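Local atomic coordinates of putative cell wall hydrolase phosphatase-associated protein (PDB entry 7CFL), a protein that probably acts as a cysteine-type peptidase of the NlpC/P60 family, this chain being the catalytic domain of a cell wall autolysin. Residues Ser16-Ser19 with Phe20-Leu24; Trp31-Gly35 with Pro36-Asp40; Gly74-Arg77 with Ser78-Val82; Ile122-Ser125 with Tyr126-Ser129. All coordinates share one frame; numbering follows the deposited sequence.

Contact 1 of 4, residues Ser16-Ser19 with Phe20-Leu24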
loop_
_atom_site.group_PDB
_atom_site.type_symbol
_atom_site.label_atom_id
_atom_site.label_comp_id
_atom_site.label_asym_id
_atom_site.label_seq_id
_atom_site.Cartn_x
_atom_site.Cartn_y
_atom_site.Cartn_z
ATOM N N SER A 16 -12.230 -2.022 -9.019
ATOM C CA SER A 16 -11.769 -3.446 -9.081
ATOM C C SER A 16 -10.623 -3.654 -8.077
ATOM O O SER A 16 -10.665 -4.649 -7.292
ATOM C CB SER A 16 -11.355 -3.841 -10.480
ATOM O OG SER A 16 -10.874 -5.184 -10.518
ATOM N N VAL A 17 -9.620 -2.778 -8.101
ATOM C CA VAL A 17 -8.455 -2.823 -7.167
ATOM C C VAL A 17 -8.991 -2.858 -5.738
ATOM O O VAL A 17 -8.570 -3.720 -4.945
ATOM C CB VAL A 17 -7.503 -1.627 -7.371
ATOM C CG1 VAL A 17 -6.479 -1.527 -6.240
ATOM C CG2 VAL A 17 -6.806 -1.704 -8.714
ATOM N N ILE A 18 -9.828 -1.892 -5.365
ATOM C CA ILE A 18 -10.253 -1.742 -3.945
ATOM C C ILE A 18 -11.141 -2.934 -3.559
ATOM O O ILE A 18 -10.895 -3.518 -2.482
ATOM C CB ILE A 18 -10.869 -0.355 -3.705
ATOM C CG1 ILE A 18 -9.790 0.711 -3.929
ATOM C CG2 ILE A 18 -11.516 -0.281 -2.328
ATOM C CD1 ILE A 18 -10.287 2.120 -3.810
ATOM N N SER A 19 -12.125 -3.315 -4.373
ATOM C CA SER A 19 -13.051 -4.417 -3.997
ATOM C C SER A 19 -12.283 -5.738 -3.911
ATOM O O SER A 19 -12.569 -6.492 -2.983
ATOM C CB SER A 19 -14.244 -4.517 -4.900
ATOM O OG SER A 19 -13.847 -4.634 -6.248
ATOM N N PHE A 20 -11.320 -5.993 -4.794
ATOM C CA PHE A 20 -10.501 -7.235 -4.702
ATOM C C PHE A 20 -9.670 -7.192 -3.412
ATOM O O PHE A 20 -9.603 -8.182 -2.681
ATOM C CB PHE A 20 -9.557 -7.366 -5.892
ATOM C CG PHE A 20 -8.738 -8.618 -5.798
ATOM C CD1 PHE A 20 -9.353 -9.856 -5.837
ATOM C CD2 PHE A 20 -7.381 -8.549 -5.500
ATOM C CE1 PHE A 20 -8.583 -11.004 -5.689
ATOM C CE2 PHE A 20 -6.623 -9.698 -5.342
ATOM C CZ PHE A 20 -7.229 -10.922 -5.447
ATOM N N ALA A 21 -9.014 -6.056 -3.144
ATOM C CA ALA A 21 -8.158 -5.863 -1.950
ATOM C C ALA A 21 -8.972 -6.133 -0.689
ATOM O O ALA A 21 -8.438 -6.791 0.226
ATOM C CB ALA A 21 -7.576 -4.468 -1.933
ATOM N N LYS A 22 -10.235 -5.700 -0.648
ATOM C CA LYS A 22 -11.076 -5.875 0.569
ATOM C C LYS A 22 -11.378 -7.366 0.826
ATOM O O LYS A 22 -11.553 -7.712 2.016
ATOM C CB LYS A 22 -12.336 -5.017 0.491
ATOM C CG LYS A 22 -12.057 -3.531 0.652
ATOM C CD LYS A 22 -13.292 -2.752 1.014
ATOM C CE LYS A 22 -13.036 -1.266 0.956
ATOM N NZ LYS A 22 -14.283 -0.478 1.003
ATOM N N THR A 23 -11.405 -8.219 -0.212
ATOM C CA THR A 23 -11.647 -9.687 -0.052
ATOM C C THR A 23 -10.499 -10.300 0.756
ATOM O O THR A 23 -10.702 -11.404 1.315
ATOM C CB THR A 23 -11.792 -10.492 -1.353
ATOM O OG1 THR A 23 -10.579 -10.576 -2.104
ATOM C CG2 THR A 23 -12.908 -10.012 -2.250
ATOM N N LEU A 24 -9.334 -9.654 0.800
ATOM C CA LEU A 24 -8.130 -10.182 1.485
ATOM C C LEU A 24 -8.016 -9.645 2.916
ATOM O O LEU A 24 -6.974 -9.936 3.557
ATOM C CB LEU A 24 -6.892 -9.858 0.652
ATOM C CG LEU A 24 -6.895 -10.330 -0.801
ATOM C CD1 LEU A 24 -5.692 -9.785 -1.536
ATOM C CD2 LEU A 24 -6.897 -11.849 -0.896
#

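Contact 2 of 4, residues Trp31-Gly35 with Pro36-Asp40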
loop_
_atom_site.group_PDB
_atom_site.type_symbol
_atom_site.label_atom_id
_atom_site.label_comp_id
_atom_site.label_asym_id
_atom_site.label_seq_id
_atom_site.Cartn_x
_atom_site.Cartn_y
_atom_site.Cartn_z
ATOM N N TRP A 31 6.552 -11.637 6.274
ATOM C CA TRP A 31 7.672 -11.029 5.511
ATOM C C TRP A 31 8.072 -11.931 4.329
ATOM O O TRP A 31 8.256 -13.170 4.531
ATOM C CB TRP A 31 8.873 -10.643 6.384
ATOM C CG TRP A 31 9.754 -9.675 5.662
ATOM C CD1 TRP A 31 9.652 -8.313 5.677
ATOM C CD2 TRP A 31 10.740 -9.993 4.668
ATOM N NE1 TRP A 31 10.580 -7.776 4.831
ATOM C CE2 TRP A 31 11.240 -8.775 4.173
ATOM C CE3 TRP A 31 11.260 -11.185 4.153
ATOM C CZ2 TRP A 31 12.260 -8.722 3.227
ATOM C CZ3 TRP A 31 12.256 -11.132 3.207
ATOM C CH2 TRP A 31 12.743 -9.917 2.742
ATOM N N GLY A 32 8.165 -11.339 3.136
ATOM C CA GLY A 32 8.587 -11.992 1.893
ATOM C C GLY A 32 7.445 -12.632 1.112
ATOM O O GLY A 32 7.720 -13.048 -0.050
ATOM N N ALA A 33 6.230 -12.724 1.676
ATOM C CA ALA A 33 5.047 -13.338 1.012
ATOM C C ALA A 33 4.376 -12.364 0.017
ATOM O O ALA A 33 4.383 -11.124 0.229
ATOM C CB ALA A 33 4.068 -13.843 2.049
ATOM N N GLU A 34 3.827 -12.903 -1.071
ATOM C CA GLU A 34 3.125 -12.121 -2.121
ATOM C C GLU A 34 1.860 -12.885 -2.550
ATOM O O GLU A 34 1.538 -12.877 -3.750
ATOM C CB GLU A 34 4.077 -11.780 -3.277
ATOM C CG GLU A 34 4.628 -12.971 -4.049
ATOM C CD GLU A 34 5.995 -13.481 -3.610
ATOM O OE1 GLU A 34 6.990 -12.713 -3.706
ATOM O OE2 GLU A 34 6.063 -14.661 -3.172
ATOM N N GLY A 35 1.160 -13.512 -1.592
ATOM C CA GLY A 35 -0.126 -14.193 -1.832
ATOM C C GLY A 35 0.045 -15.651 -2.266
ATOM O O GLY A 35 1.154 -16.088 -2.607
ATOM N N PRO A 36 -1.074 -16.419 -2.352
ATOM C CA PRO A 36 -2.420 -15.864 -2.162
ATOM C C PRO A 36 -2.971 -15.820 -0.723
ATOM O O PRO A 36 -4.039 -15.265 -0.528
ATOM C CB PRO A 36 -3.258 -16.837 -2.996
ATOM C CG PRO A 36 -2.581 -18.174 -2.783
ATOM C CD PRO A 36 -1.103 -17.854 -2.697
ATOM N N ASN A 37 -2.253 -16.394 0.248
ATOM C CA ASN A 37 -2.771 -16.668 1.619
ATOM C C ASN A 37 -2.132 -15.749 2.659
ATOM O O ASN A 37 -2.762 -15.558 3.715
ATOM C CB ASN A 37 -2.535 -18.121 2.029
ATOM C CG ASN A 37 -3.066 -19.073 0.984
ATOM O OD1 ASN A 37 -4.164 -18.875 0.466
ATOM N ND2 ASN A 37 -2.276 -20.076 0.644
ATOM N N SER A 38 -0.937 -15.224 2.380
ATOM C CA SER A 38 -0.130 -14.396 3.313
ATOM C C SER A 38 0.597 -13.321 2.493
ATOM O O SER A 38 0.808 -13.529 1.278
ATOM C CB SER A 38 0.818 -15.229 4.125
ATOM O OG SER A 38 1.777 -15.851 3.295
ATOM N N PHE A 39 0.982 -12.220 3.126
ATOM C CA PHE A 39 1.516 -11.045 2.397
ATOM C C PHE A 39 2.480 -10.242 3.266
ATOM O O PHE A 39 2.287 -10.159 4.457
ATOM C CB PHE A 39 0.383 -10.103 1.984
ATOM C CG PHE A 39 -0.705 -10.723 1.143
ATOM C CD1 PHE A 39 -0.547 -10.875 -0.219
ATOM C CD2 PHE A 39 -1.879 -11.194 1.720
ATOM C CE1 PHE A 39 -1.558 -11.434 -0.991
ATOM C CE2 PHE A 39 -2.875 -11.780 0.948
ATOM C CZ PHE A 39 -2.704 -11.918 -0.405
ATOM N N ASP A 40 3.422 -9.551 2.619
ATOM C CA ASP A 40 4.080 -8.371 3.221
ATOM C C ASP A 40 3.468 -7.153 2.515
ATOM O O ASP A 40 2.575 -7.328 1.649
ATOM C CB ASP A 40 5.604 -8.496 3.219
ATOM C CG ASP A 40 6.275 -8.520 1.857
ATOM O OD1 ASP A 40 5.664 -8.021 0.877
ATOM O OD2 ASP A 40 7.414 -9.063 1.781
#

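Contact 3 of 4, residues Gly74-Arg77 with Ser78-Val82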
loop_
_atom_site.group_PDB
_atom_site.type_symbol
_atom_site.label_atom_id
_atom_site.label_comp_id
_atom_site.label_asym_id
_atom_site.label_seq_id
_atom_site.Cartn_x
_atom_site.Cartn_y
_atom_site.Cartn_z
ATOM N N GLY A 74 -2.313 15.874 -1.475
ATOM C CA GLY A 74 -3.649 16.494 -1.588
ATOM C C GLY A 74 -4.494 16.007 -2.775
ATOM O O GLY A 74 -5.715 16.277 -2.773
ATOM N N ASP A 75 -3.897 15.324 -3.761
ATOM C CA ASP A 75 -4.526 14.863 -5.034
ATOM C C ASP A 75 -4.727 13.338 -5.030
ATOM O O ASP A 75 -5.019 12.786 -6.112
ATOM C CB ASP A 75 -3.646 15.226 -6.233
ATOM C CG ASP A 75 -4.301 15.063 -7.602
ATOM O OD1 ASP A 75 -3.714 14.291 -8.448
ATOM O OD2 ASP A 75 -5.380 15.711 -7.829
ATOM N N LEU A 76 -4.574 12.659 -3.895
ATOM C CA LEU A 76 -4.754 11.173 -3.835
ATOM C C LEU A 76 -6.146 10.783 -4.333
ATOM O O LEU A 76 -7.140 11.439 -3.945
ATOM C CB LEU A 76 -4.546 10.699 -2.405
ATOM C CG LEU A 76 -3.091 10.611 -1.959
ATOM C CD1 LEU A 76 -2.991 10.354 -0.462
ATOM C CD2 LEU A 76 -2.374 9.501 -2.712
ATOM N N ARG A 77 -6.196 9.696 -5.110
ATOM C CA ARG A 77 -7.410 9.084 -5.696
ATOM C C ARG A 77 -7.413 7.617 -5.261
ATOM O O ARG A 77 -6.302 7.106 -5.027
ATOM C CB ARG A 77 -7.387 9.090 -7.228
ATOM C CG ARG A 77 -7.649 10.442 -7.874
ATOM C CD ARG A 77 -7.703 10.190 -9.370
ATOM N NE ARG A 77 -7.413 11.361 -10.177
ATOM C CZ ARG A 77 -7.264 11.338 -11.500
ATOM N NH1 ARG A 77 -7.011 12.461 -12.152
ATOM N NH2 ARG A 77 -7.363 10.199 -12.171
ATOM N N SER A 78 -8.593 7.013 -5.147
ATOM C CA SER A 78 -8.776 5.543 -4.976
ATOM C C SER A 78 -7.827 4.802 -5.909
ATOM O O SER A 78 -7.798 5.136 -7.108
ATOM C CB SER A 78 -10.190 5.188 -5.278
ATOM O OG SER A 78 -11.045 5.961 -4.471
ATOM N N GLY A 79 -7.062 3.852 -5.382
ATOM C CA GLY A 79 -6.188 2.996 -6.200
ATOM C C GLY A 79 -4.759 3.508 -6.274
ATOM O O GLY A 79 -3.899 2.774 -6.749
ATOM N N ASP A 80 -4.480 4.738 -5.854
ATOM C CA ASP A 80 -3.095 5.243 -5.758
ATOM C C ASP A 80 -2.338 4.445 -4.693
ATOM O O ASP A 80 -2.913 4.066 -3.717
ATOM C CB ASP A 80 -3.045 6.746 -5.447
ATOM C CG ASP A 80 -3.589 7.611 -6.549
ATOM O OD1 ASP A 80 -3.646 7.134 -7.709
ATOM O OD2 ASP A 80 -3.867 8.799 -6.230
ATOM N N LEU A 81 -1.056 4.238 -4.899
ATOM C CA LEU A 81 -0.152 3.667 -3.893
ATOM C C LEU A 81 0.388 4.797 -3.030
ATOM O O LEU A 81 0.796 5.835 -3.595
ATOM C CB LEU A 81 0.974 2.892 -4.596
ATOM C CG LEU A 81 0.506 1.733 -5.464
ATOM C CD1 LEU A 81 1.677 1.026 -6.116
ATOM C CD2 LEU A 81 -0.314 0.747 -4.663
ATOM N N VAL A 82 0.401 4.596 -1.710
ATOM C CA VAL A 82 0.922 5.607 -0.753
ATOM C C VAL A 82 2.104 4.976 -0.029
ATOM O O VAL A 82 2.015 3.780 0.310
ATOM C CB VAL A 82 -0.177 6.100 0.207
ATOM C CG1 VAL A 82 -1.111 7.081 -0.493
ATOM C CG2 VAL A 82 -0.911 4.948 0.889
#

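Contact 4 of 4, residues Ile122-Ser125 with Tyr126-Ser129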
loop_
_atom_site.group_PDB
_atom_site.type_symbol
_atom_site.label_atom_id
_atom_site.label_comp_id
_atom_site.label_asym_id
_atom_site.label_seq_id
_atom_site.Cartn_x
_atom_site.Cartn_y
_atom_site.Cartn_z
ATOM N N ILE A 122 -4.055 7.417 6.745
ATOM C CA ILE A 122 -2.738 8.079 6.499
ATOM C C ILE A 122 -2.650 9.400 7.299
ATOM O O ILE A 122 -1.522 9.896 7.434
ATOM C CB ILE A 122 -2.505 8.253 4.982
ATOM C CG1 ILE A 122 -3.305 9.418 4.392
ATOM C CG2 ILE A 122 -2.758 6.936 4.239
ATOM C CD1 ILE A 122 -3.084 9.624 2.926
ATOM N N ASN A 123 -3.762 9.927 7.838
ATOM C CA ASN A 123 -3.798 11.209 8.592
ATOM C C ASN A 123 -3.636 10.951 10.091
ATOM O O ASN A 123 -3.465 11.941 10.842
ATOM C CB ASN A 123 -5.064 12.024 8.316
ATOM C CG ASN A 123 -5.216 12.366 6.851
ATOM O OD1 ASN A 123 -4.289 12.900 6.243
ATOM N ND2 ASN A 123 -6.389 12.090 6.291
ATOM N N SER A 124 -3.669 9.690 10.522
ATOM C CA SER A 124 -3.430 9.304 11.933
ATOM C C SER A 124 -2.023 9.770 12.318
ATOM O O SER A 124 -1.155 9.844 11.422
ATOM C CB SER A 124 -3.592 7.827 12.135
ATOM O OG SER A 124 -2.463 7.166 11.607
ATOM N N SER A 125 -1.802 10.070 13.595
ATOM C CA SER A 125 -0.506 10.572 14.117
ATOM C C SER A 125 0.623 9.638 13.663
ATOM O O SER A 125 1.664 10.160 13.216
ATOM C CB SER A 125 -0.528 10.754 15.617
ATOM O OG SER A 125 -0.736 9.521 16.291
ATOM N N TYR A 126 0.404 8.319 13.718
ATOM C CA TYR A 126 1.440 7.306 13.393
ATOM C C TYR A 126 1.888 7.446 11.932
ATOM O O TYR A 126 3.110 7.634 11.707
ATOM C CB TYR A 126 0.976 5.882 13.716
ATOM C CG TYR A 126 2.045 4.830 13.527
ATOM C CD1 TYR A 126 3.360 5.064 13.912
ATOM C CD2 TYR A 126 1.747 3.590 12.975
ATOM C CE1 TYR A 126 4.348 4.108 13.745
ATOM C CE2 TYR A 126 2.725 2.618 12.802
ATOM C CZ TYR A 126 4.029 2.881 13.188
ATOM O OH TYR A 126 5.003 1.940 13.025
ATOM N N TYR A 127 0.967 7.376 10.966
ATOM C CA TYR A 127 1.333 7.345 9.521
ATOM C C TYR A 127 1.706 8.742 8.996
ATOM O O TYR A 127 2.646 8.820 8.192
ATOM C CB TYR A 127 0.258 6.653 8.683
ATOM C CG TYR A 127 0.113 5.187 9.018
ATOM C CD1 TYR A 127 0.994 4.229 8.537
ATOM C CD2 TYR A 127 -0.902 4.764 9.850
ATOM C CE1 TYR A 127 0.850 2.889 8.861
ATOM C CE2 TYR A 127 -1.058 3.429 10.192
ATOM C CZ TYR A 127 -0.172 2.489 9.702
ATOM O OH TYR A 127 -0.317 1.172 10.049
ATOM N N SER A 128 1.023 9.803 9.421
ATOM C CA SER A 128 1.111 11.125 8.746
ATOM C C SER A 128 2.573 11.615 8.662
ATOM O O SER A 128 3.010 12.030 7.566
ATOM C CB SER A 128 0.223 12.146 9.407
ATOM O OG SER A 128 0.120 13.298 8.585
ATOM N N SER A 129 3.331 11.560 9.759
ATOM C CA SER A 129 4.741 12.045 9.816
ATOM C C SER A 129 5.686 11.163 8.971
ATOM O O SER A 129 6.761 11.652 8.580
ATOM C CB SER A 129 5.212 12.177 11.252
ATOM O OG SER A 129 5.371 10.907 11.868
#

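Contact 1 of 4, residues Ser16-Ser19 with Phe20-Leu24
The flat groups that meet between Ser-16 to Ser-19 and Phe-20 to Leu-24 are peptide units, not rings. Phe-20 N sits 2.9 Å from Ser-16 O, to which it is hydrogen-bonded. Ala-21 N reaches Val-17 O in much the same way, at 3.0 Å. Lys-22 N takes Ile-18 O at 2.9 Å. The fourth bond of the series, Thr-23 N to Ser-19 O, is long and weak at 3.5 Å. The ring of Phe-20 lays neither face nor edge on residues 16-19. Its CG is anti to the backbone N (chi1 -180°), which swings the ring away and leaves CB, 3.3 Å from Ser-16 O, to make the side-chain contact.

Ile-18 and Lys-22 run side by side, one turn apart. Lys-22 CE lies 3.8 Å from Ile-18 CG2, so the extended lysine chain lies alongside the isoleucine branch. At the end of this series Thr-23 OG1 gives a bond to Phe-20 O at 2.6 Å, in the carbonyl plane. This grips a carbonyl that Thr-23 N also reaches weakly. One turn earlier, Ser-19 OG bonds back to Asp-15 O.

Val-17 packs on Met-49 and Ser-52 of helix 41-53 and on Ile-99 of strand 96-102. The bonds from each N to the carbonyl four residues back are those of an alpha-helix, here helix 13-22, which packs on helix 41-53 and on strand 96-102 of the antiparallel sheet.

Contact 2 of 4, residues Trp31-Gly35 with Pro36-Asp40
Asp-40 turns its carboxylate back on Gly-32. Its CG lies between the backbone N and the carbonyl carbon (chi1 65°), which brings OD2 to 2.8 Å from Gly-32 N. The N-H comes in on the anti side of OD2, 32° out of the carboxylate plane. The other oxygen, OD1, accepts from Gly-43 N and pairs with Arg-59. Asp-40 is thus the N-cap of helix 41-53, the helix that carries the nucleophilic cysteine at its start in NlpC/P60 enzymes, and it ties that cap to the loop before it. The loop doubles back through a cis peptide bond between Gly-35 and Pro-36. A single antiparallel bridge joins Glu-34 to Phe-39. On its two sides Asp-40 N bonds to Ala-33 O at 3.0 Å and Gly-35 N to Ser-38 O at 2.9 Å.

The Phe-39 ring meets Gly-35 obliquely, with CE1 3.2 Å from Gly-35 CA. It also meets the ring of Tyr-47, the two planes inclined at about 55°. Ala-33 points its methyl at residues 36-40, where CB lies 3.3 Å from Ser-38 OG. Trp-31 NE1 bonds to a bound citrate, probably from the crystallisation liquor, and the Asp-40 side chain is about 3 Å from the same molecule.

Contact 3 of 4, residues Gly74-Arg77 with Ser78-Val82
Leu-76 lays its CD2 methyl against Val-82, 3.5 Å from CG1. The two side chains cross at about a right angle. Leu-76 CD1 touches the same Val-82 methyl at 3.8 Å, so both leucine methyls rest on the one valine methyl. Around them Leu-76 also packs on Tyr-100 and Ala-134, which places it over the sheet.

Beside this apolar contact, Asp-80 turns its carboxylate toward the backbone of Arg-77. Its CG is anti to the carbonyl carbon (chi1 -66°), and OD2 accepts from Arg-77 N at 2.7 Å. The donor stands above the carboxylate, 52° out of its plane. The chain between these residues is a type II beta turn, Arg-77 to Asp-80, leading into strand 81-84. It is closed by Asp-80 N bonding to Arg-77 O at 3.1 Å. Gly-79 takes the third position, with the positive phi (95°) that this turn needs there.

OD2 of Asp-80 has a second partner, a salt bridge to Arg-136 of strand 131-136. This probably favours the charged carboxylate. Ser-78 OG bonds to Ile-101 O, joining the turn to strand 96-102.

Contact 4 of 4, residues Ile122-Ser125 with Tyr126-Ser129
Tyr-127 packs its side chain against Ser-124, the N-cap of the short, weakly bonded helix 125-128. Its CB begins near Ile-122, 3.9 Å from the carbonyl O. CG comes next and lies 4.2 Å from Ser-124 OG. CD2 is closer to that hydroxyl, at 3.4 Å, and the oxygen sits at the ring edge near the ring plane. Beyond this the ring leads away from residues 122-125. One of its faces is met by CD2 of the neighbouring Tyr-126, 3.9 Å above the plane and offset toward the rim. The Tyr-127 side chain also touches Met-106 of strand 105-110. CG lies anti to the carbonyl carbon (chi1 -65°), and this keeps the ring beside the cap.

The Ser-124 hydroxyl does the capping. Tyr-127 N points at Ser-124 OG almost straight, at 174°, but the bond is weak. OG is also bonded to Asn-121 O, its stronger partner, so the cap is held to the end of the preceding strand. The ring of Tyr-126 also makes a cation-pi contact with Arg-130.

The first full helical bond runs from Ser-128 N to Ser-124 O, at 3.0 Å. Ser-128 OG and Asn-123 OD1 share one partner, Arg-73 NH2, which bridges the two segments from outside. Ser-128 folds its CB toward residues 122-125, where it lies 3.4 Å from Ser-124 O, and its CA is 3.2 Å from Ile-122 O.

Overall arrangement
The four contacts follow one another along the chain. Contact 1 touches two of the others. Leu-24 CD1 packs on Phe-39 CZ of contact 2 at 3.8 Å, and Ile-18 CD1 packs on Ser-78 CB of contact 3 at 3.4 Å. Contact 3 continues to contact 4 through Leu-76 CD1 and Ile-122 CD1, 3.5 Å apart. Contact 2 stands across the chain's centre from contacts 3 and 4, with centres 23 and 24 Å away. It includes the cap of helix 41-53, the probable active-site side in this family. A citrate, probably from the crystallisation liquor, is bound beside it. Contact 3 runs into strand 81-84 of the sheet, and contact 4 follows its edge strand 118-121; their centres are 15 Å apart.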